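Local coordinates for protein DNA polymerase sliding clamp 3 (Sulfolobus tokodaii, PDB 3AIZ) that serves as a subunit of a ring that encircles DNA and tethers the polymerase catalytic subunit and other processing proteins to it during replication, at residues E65-K70 / Q95-T100. Numbering follows the deposited sequence.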
loop_
_atom_site.group_PDB
_atom_site.type_symbol
_atom_site.label_atom_id
_atom_site.label_comp_id
_atom_site.label_asym_id
_atom_site.label_seq_id
_atom_site.Cartn_x
_atom_site.Cartn_y
_atom_site.Cartn_z
ATOM N N GLU C 65 -13.721 -46.662 -20.113
ATOM C CA GLU C 65 -13.092 -45.911 -21.190
ATOM C C GLU C 65 -11.997 -44.988 -20.665
ATOM O O GLU C 65 -12.271 -44.021 -19.956
ATOM C CB GLU C 65 -14.139 -45.108 -21.963
ATOM C CG GLU C 65 -13.591 -44.397 -23.186
ATOM C CD GLU C 65 -14.677 -43.721 -23.996
ATOM O OE1 GLU C 65 -15.861 -43.834 -23.613
ATOM O OE2 GLU C 65 -14.346 -43.078 -25.015
ATOM N N LYS C 66 -10.753 -45.302 -21.014
ATOM C CA LYS C 66 -9.617 -44.480 -20.624
ATOM C C LYS C 66 -9.306 -43.466 -21.713
ATOM O O LYS C 66 -9.214 -43.811 -22.890
ATOM C CB LYS C 66 -8.381 -45.346 -20.371
ATOM C CG LYS C 66 -8.502 -46.311 -19.205
ATOM C CD LYS C 66 -7.212 -47.097 -19.023
ATOM C CE LYS C 66 -7.326 -48.116 -17.903
ATOM N NZ LYS C 66 -6.062 -48.888 -17.730
ATOM N N VAL C 67 -9.144 -42.210 -21.315
ATOM C CA VAL C 67 -8.766 -41.160 -22.250
ATOM C C VAL C 67 -7.776 -40.196 -21.610
ATOM O O VAL C 67 -8.127 -39.434 -20.711
ATOM C CB VAL C 67 -9.997 -40.390 -22.776
ATOM C CG1 VAL C 67 -10.959 -40.077 -21.641
ATOM C CG2 VAL C 67 -9.563 -39.119 -23.491
ATOM N N GLY C 68 -6.532 -40.242 -22.071
ATOM C CA GLY C 68 -5.507 -39.347 -21.572
ATOM C C GLY C 68 -5.557 -38.009 -22.281
ATOM O O GLY C 68 -6.007 -37.921 -23.421
ATOM N N VAL C 69 -5.091 -36.965 -21.606
ATOM C CA VAL C 69 -5.093 -35.628 -22.184
ATOM C C VAL C 69 -4.089 -34.719 -21.483
ATOM O O VAL C 69 -3.937 -34.776 -20.263
ATOM C CB VAL C 69 -6.496 -34.990 -22.113
ATOM C CG1 VAL C 69 -6.964 -34.886 -20.668
ATOM C CG2 VAL C 69 -6.496 -33.624 -22.780
ATOM N N LYS C 70 -3.397 -33.890 -22.259
ATOM C CA LYS C 70 -2.473 -32.915 -21.694
ATOM C C LYS C 70 -3.220 -32.023 -20.706
ATOM O O LYS C 70 -4.155 -31.317 -21.079
ATOM C CB LYS C 70 -1.839 -32.070 -22.800
ATOM C CG LYS C 70 -0.826 -31.053 -22.298
ATOM C CD LYS C 70 -0.329 -30.159 -23.424
ATOM C CE LYS C 70 0.643 -29.110 -22.906
ATOM N NZ LYS C 70 1.040 -28.142 -23.967
ATOM N N GLN C 95 -12.070 -40.964 -30.004
ATOM C CA GLN C 95 -11.389 -41.064 -28.718
ATOM C C GLN C 95 -11.077 -39.692 -28.121
ATOM O O GLN C 95 -10.761 -39.580 -26.937
ATOM C CB GLN C 95 -10.115 -41.907 -28.843
ATOM C CG GLN C 95 -10.373 -43.360 -29.218
ATOM C CD GLN C 95 -9.093 -44.141 -29.454
ATOM O OE1 GLN C 95 -8.051 -43.569 -29.774
ATOM N NE2 GLN C 95 -9.168 -45.460 -29.299
ATOM N N ASN C 96 -11.177 -38.652 -28.943
ATOM C CA ASN C 96 -10.927 -37.289 -28.490
ATOM C C ASN C 96 -11.920 -36.844 -27.421
ATOM O O ASN C 96 -13.122 -37.073 -27.541
ATOM C CB ASN C 96 -10.956 -36.320 -29.672
ATOM C CG ASN C 96 -9.842 -36.583 -30.667
ATOM O OD1 ASN C 96 -9.911 -36.156 -31.821
ATOM N ND2 ASN C 96 -8.809 -37.292 -30.224
ATOM N N ILE C 97 -11.407 -36.205 -26.376
ATOM C CA ILE C 97 -12.241 -35.734 -25.278
ATOM C C ILE C 97 -12.956 -34.431 -25.646
ATOM O O ILE C 97 -12.373 -33.547 -26.277
ATOM C CB ILE C 97 -11.409 -35.536 -23.991
ATOM C CG1 ILE C 97 -12.315 -35.227 -22.798
ATOM C CG2 ILE C 97 -10.367 -34.444 -24.183
ATOM C CD1 ILE C 97 -13.177 -36.393 -22.369
ATOM N N LYS C 98 -14.223 -34.323 -25.258
ATOM C CA LYS C 98 -15.015 -33.126 -25.520
ATOM C C LYS C 98 -15.434 -32.435 -24.229
ATOM O O LYS C 98 -16.068 -33.041 -23.367
ATOM C CB LYS C 98 -16.263 -33.466 -26.338
ATOM C CG LYS C 98 -16.046 -33.506 -27.839
ATOM C CD LYS C 98 -17.369 -33.654 -28.576
ATOM C CE LYS C 98 -17.176 -33.600 -30.083
ATOM N NZ LYS C 98 -18.450 -33.840 -30.819
ATOM N N VAL C 99 -15.078 -31.161 -24.101
ATOM C CA VAL C 99 -15.485 -30.366 -22.951
ATOM C C VAL C 99 -16.486 -29.308 -23.397
ATOM O O VAL C 99 -16.166 -28.443 -24.211
ATOM C CB VAL C 99 -14.281 -29.678 -22.284
ATOM C CG1 VAL C 99 -14.692 -29.060 -20.958
ATOM C CG2 VAL C 99 -13.153 -30.671 -22.079
ATOM N N THR C 100 -17.702 -29.382 -22.865
ATOM C CA THR C 100 -18.753 -28.449 -23.247
ATOM C C THR C 100 -19.198 -27.588 -22.072
ATOM O O THR C 100 -19.897 -28.060 -21.176
ATOM C CB THR C 100 -19.979 -29.184 -23.815
ATOM O OG1 THR C 100 -19.584 -29.972 -24.943
ATOM C CG2 THR C 100 -21.045 -28.188 -24.243
#
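I97 meets V67 and V69 across two strands that share no hydrogen bond, a worked example of how separate β-sheets can be joined by branched aliphatic residues. Followed outward from the backbone, I97 begins at CB, which lies 4.1 Å from CG2 of V67. There the chain forks. The short branch, CG2, extends to V69 and meets its CG2 at 4.2 Å, methyl against methyl. The long branch, CG1, stands anti to the backbone N. A chi2 of 68° swings CD1 back to the V67 side, where it comes within 4.4 Å of V67 CG1. The side chain crosses each valine at about a right angle. Both segments lie in the PCNA N-terminal domain: 65-70, paired with 24-29 and leading into helix 71-78, is an outermost strand, within this chain, of a nine-stranded antiparallel sheet that runs on into the C-terminal half, whereas 97-102 belongs to the five-stranded sheet. F111, on the neighbouring strand 106-111, touches both V69 and I97 and widens the apolar patch. Towards the turn, V67 CG2 also lies 3.7 Å from the carbonyl O of Q95, a van der Waals approach to an exposed residue. At the start of strand 65-70, the E65 carboxylate hydrogen-bonds T91 OG1 through OE2 and M1 N through OE1, a polar link to strand 86-91 of the five-stranded sheet and to the chain's N-terminus.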